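Phosphate-binding protein PstS (Borrelia burgdorferi, PDB 4N13) binds inorganic phosphate with micromolar affinity as the solute-binding lipoprotein of the PstSACB ABC transporter, which imports phosphate into the cell. Local coordinates at residues A[127-132]-A[178-183]. Residues are numbered along the deposited sequence; the frame is centred on the assembly and turned at random.
With EDO (1,2-ethanediol), chain F.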
loop_
_atom_site.group_PDB
_atom_site.type_symbol
_atom_site.label_atom_id
_atom_site.label_comp_id
_atom_site.label_asym_id
_atom_site.label_seq_id
_atom_site.Cartn_x
_atom_site.Cartn_y
_atom_site.Cartn_z
ATOM N N LYS A 127 25.111 5.168 -14.491
ATOM C CA LYS A 127 24.214 4.040 -14.634
ATOM C C LYS A 127 23.375 3.931 -13.357
ATOM O O LYS A 127 23.860 4.172 -12.251
ATOM C CB LYS A 127 25.027 2.768 -14.857
ATOM C CG LYS A 127 24.225 1.499 -15.014
ATOM C CD LYS A 127 23.728 1.340 -16.445
ATOM C CE LYS A 127 22.987 0.030 -16.641
ATOM N NZ LYS A 127 22.517 -0.121 -18.027
ATOM N N ILE A 128 22.098 3.605 -13.515
ATOM C CA ILE A 128 21.199 3.429 -12.377
ATOM C C ILE A 128 21.353 2.013 -11.829
ATOM O O ILE A 128 21.180 1.034 -12.561
ATOM C CB ILE A 128 19.733 3.633 -12.797
ATOM C CG1 ILE A 128 19.538 5.043 -13.356
ATOM C CG2 ILE A 128 18.796 3.364 -11.622
ATOM C CD1 ILE A 128 18.125 5.351 -13.819
ATOM N N ASN A 129 21.631 1.913 -10.536
ATOM C CA ASN A 129 21.585 0.647 -9.832
ATOM C C ASN A 129 20.231 0.517 -9.145
ATOM O O ASN A 129 19.972 1.124 -8.105
ATOM C CB ASN A 129 22.726 0.563 -8.826
ATOM C CG ASN A 129 24.032 0.287 -9.483
ATOM O OD1 ASN A 129 24.135 -0.631 -10.300
ATOM N ND2 ASN A 129 25.050 1.072 -9.150
ATOM N N PHE A 130 19.353 -0.246 -9.768
ATOM C CA PHE A 130 18.010 -0.472 -9.263
ATOM C C PHE A 130 18.022 -1.606 -8.255
ATOM O O PHE A 130 18.438 -2.728 -8.575
ATOM C CB PHE A 130 17.091 -0.809 -10.437
ATOM C CG PHE A 130 15.748 -1.332 -10.036
ATOM C CD1 PHE A 130 15.011 -0.708 -9.037
ATOM C CD2 PHE A 130 15.199 -2.428 -10.695
ATOM C CE1 PHE A 130 13.757 -1.198 -8.680
ATOM C CE2 PHE A 130 13.933 -2.902 -10.353
ATOM C CZ PHE A 130 13.217 -2.287 -9.349
ATOM N N ILE A 131 17.542 -1.319 -7.043
ATOM C CA ILE A 131 17.436 -2.294 -5.961
ATOM C C ILE A 131 15.967 -2.685 -5.886
ATOM O O ILE A 131 15.105 -1.841 -5.646
ATOM C CB ILE A 131 17.884 -1.680 -4.641
ATOM C CG1 ILE A 131 19.361 -1.245 -4.748
ATOM C CG2 ILE A 131 17.684 -2.658 -3.502
ATOM C CD1 ILE A 131 19.781 -0.241 -3.673
ATOM N N ASN A 132 15.680 -3.949 -6.170
ATOM C CA ASN A 132 14.322 -4.461 -6.181
ATOM C C ASN A 132 14.077 -5.359 -4.983
ATOM O O ASN A 132 15.008 -5.827 -4.341
ATOM C CB ASN A 132 14.067 -5.240 -7.473
ATOM C CG ASN A 132 12.594 -5.281 -7.865
ATOM O OD1 ASN A 132 11.745 -4.686 -7.227
ATOM N ND2 ASN A 132 12.293 -6.006 -8.935
ATOM N N SER A 178 22.422 2.471 0.823
ATOM C CA SER A 178 23.512 3.187 1.477
ATOM C C SER A 178 24.882 2.737 0.983
ATOM O O SER A 178 25.826 3.509 1.020
ATOM C CB SER A 178 23.397 3.052 2.996
ATOM O OG SER A 178 23.878 1.818 3.500
ATOM N N LEU A 179 24.974 1.502 0.486
ATOM C CA LEU A 179 26.238 0.926 0.045
ATOM C C LEU A 179 26.423 0.920 -1.455
ATOM O O LEU A 179 27.527 0.665 -1.911
ATOM C CB LEU A 179 26.353 -0.518 0.546
ATOM C CG LEU A 179 26.603 -0.697 2.044
ATOM C CD1 LEU A 179 26.548 -2.163 2.413
ATOM C CD2 LEU A 179 27.950 -0.067 2.439
ATOM N N THR A 180 25.372 1.205 -2.231
ATOM C CA THR A 180 25.423 1.027 -3.676
ATOM C C THR A 180 25.347 2.388 -4.356
ATOM O O THR A 180 24.384 3.123 -4.158
ATOM C CB THR A 180 24.246 0.150 -4.141
ATOM O OG1 THR A 180 24.256 -1.105 -3.445
ATOM C CG2 THR A 180 24.325 -0.123 -5.592
ATOM N N PRO A 181 26.353 2.733 -5.156
ATOM C CA PRO A 181 26.317 4.076 -5.736
ATOM C C PRO A 181 25.180 4.231 -6.749
ATOM O O PRO A 181 24.747 3.275 -7.389
ATOM C CB PRO A 181 27.690 4.223 -6.407
ATOM C CG PRO A 181 28.202 2.855 -6.560
ATOM C CD PRO A 181 27.546 1.972 -5.548
ATOM N N HIS A 182 24.703 5.461 -6.891
ATOM C CA HIS A 182 23.705 5.829 -7.888
ATOM C C HIS A 182 22.507 4.904 -7.900
ATOM O O HIS A 182 22.013 4.531 -8.962
ATOM C CB HIS A 182 24.366 5.898 -9.256
ATOM C CG HIS A 182 25.517 6.854 -9.297
ATOM N ND1 HIS A 182 26.818 6.453 -9.506
ATOM C CD2 HIS A 182 25.558 8.200 -9.142
ATOM C CE1 HIS A 182 27.613 7.508 -9.482
ATOM N NE2 HIS A 182 26.874 8.582 -9.265
ATOM N N SER A 183 22.009 4.575 -6.710
ATOM C CA SER A 183 21.007 3.549 -6.537
ATOM C C SER A 183 19.653 4.120 -6.153
ATOM O O SER A 183 19.534 5.244 -5.673
ATOM C CB SER A 183 21.478 2.526 -5.505
ATOM O OG SER A 183 21.604 3.118 -4.255
HETATM C C1 EDO F . 13.589 -8.953 -11.054
HETATM O O1 EDO F . 12.365 -8.609 -10.391
HETATM C C2 EDO F . 14.776 -8.152 -10.521
HETATM O O2 EDO F . 14.555 -6.745 -10.652
#
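Asn129 meets the turn at Thr180 to Ser183 with its CG anti to its own carbonyl carbon (chi1 -76°), while Thr180 has CG2 anti to its backbone N, which puts the methyl on the Asn129 side. Asn129 ND2 then donates to Pro181 O at 2.8 Å, an almost straight bond whose acceptor lies in the plane of the amide. Thr180 CG2 packs on Asn129 CB at 3.7 Å, covering the aliphatic root of the amide, whereas Thr180 OG1 is hydrogen-bonded to Lys176 O, back in helix 170-179. One carbonyl further along the turn, His182 O accepts from Asn129 N at 3.1 Å and also from Trp118 NE1. Asn129 O in turn lies 3.1 Å from Ser183 CA, a CA-H...O contact at the parallel bridge where strand 183-188 begins beside strand 129-133. The turn is tied internally as well: Ser183 OG donates to Thr180 O at 2.8 Å. Across the two strands, Ile131 CD1 rests on Ser183 CB at 3.7 Å. The contact illustrates the end of a beta-alpha-beta crossover: strand 165-167, helix 170-179 and strand 183-188 pass over strand 129-133, which pairs parallel with both strands. Its chemistry implies that a single asparagine, using backbone and side-chain N-H groups together, grips two successive carbonyls of a turn also held by Ser183 OG and, from outside, by Glu96 at His182 N and Ser94 at Ser183 N.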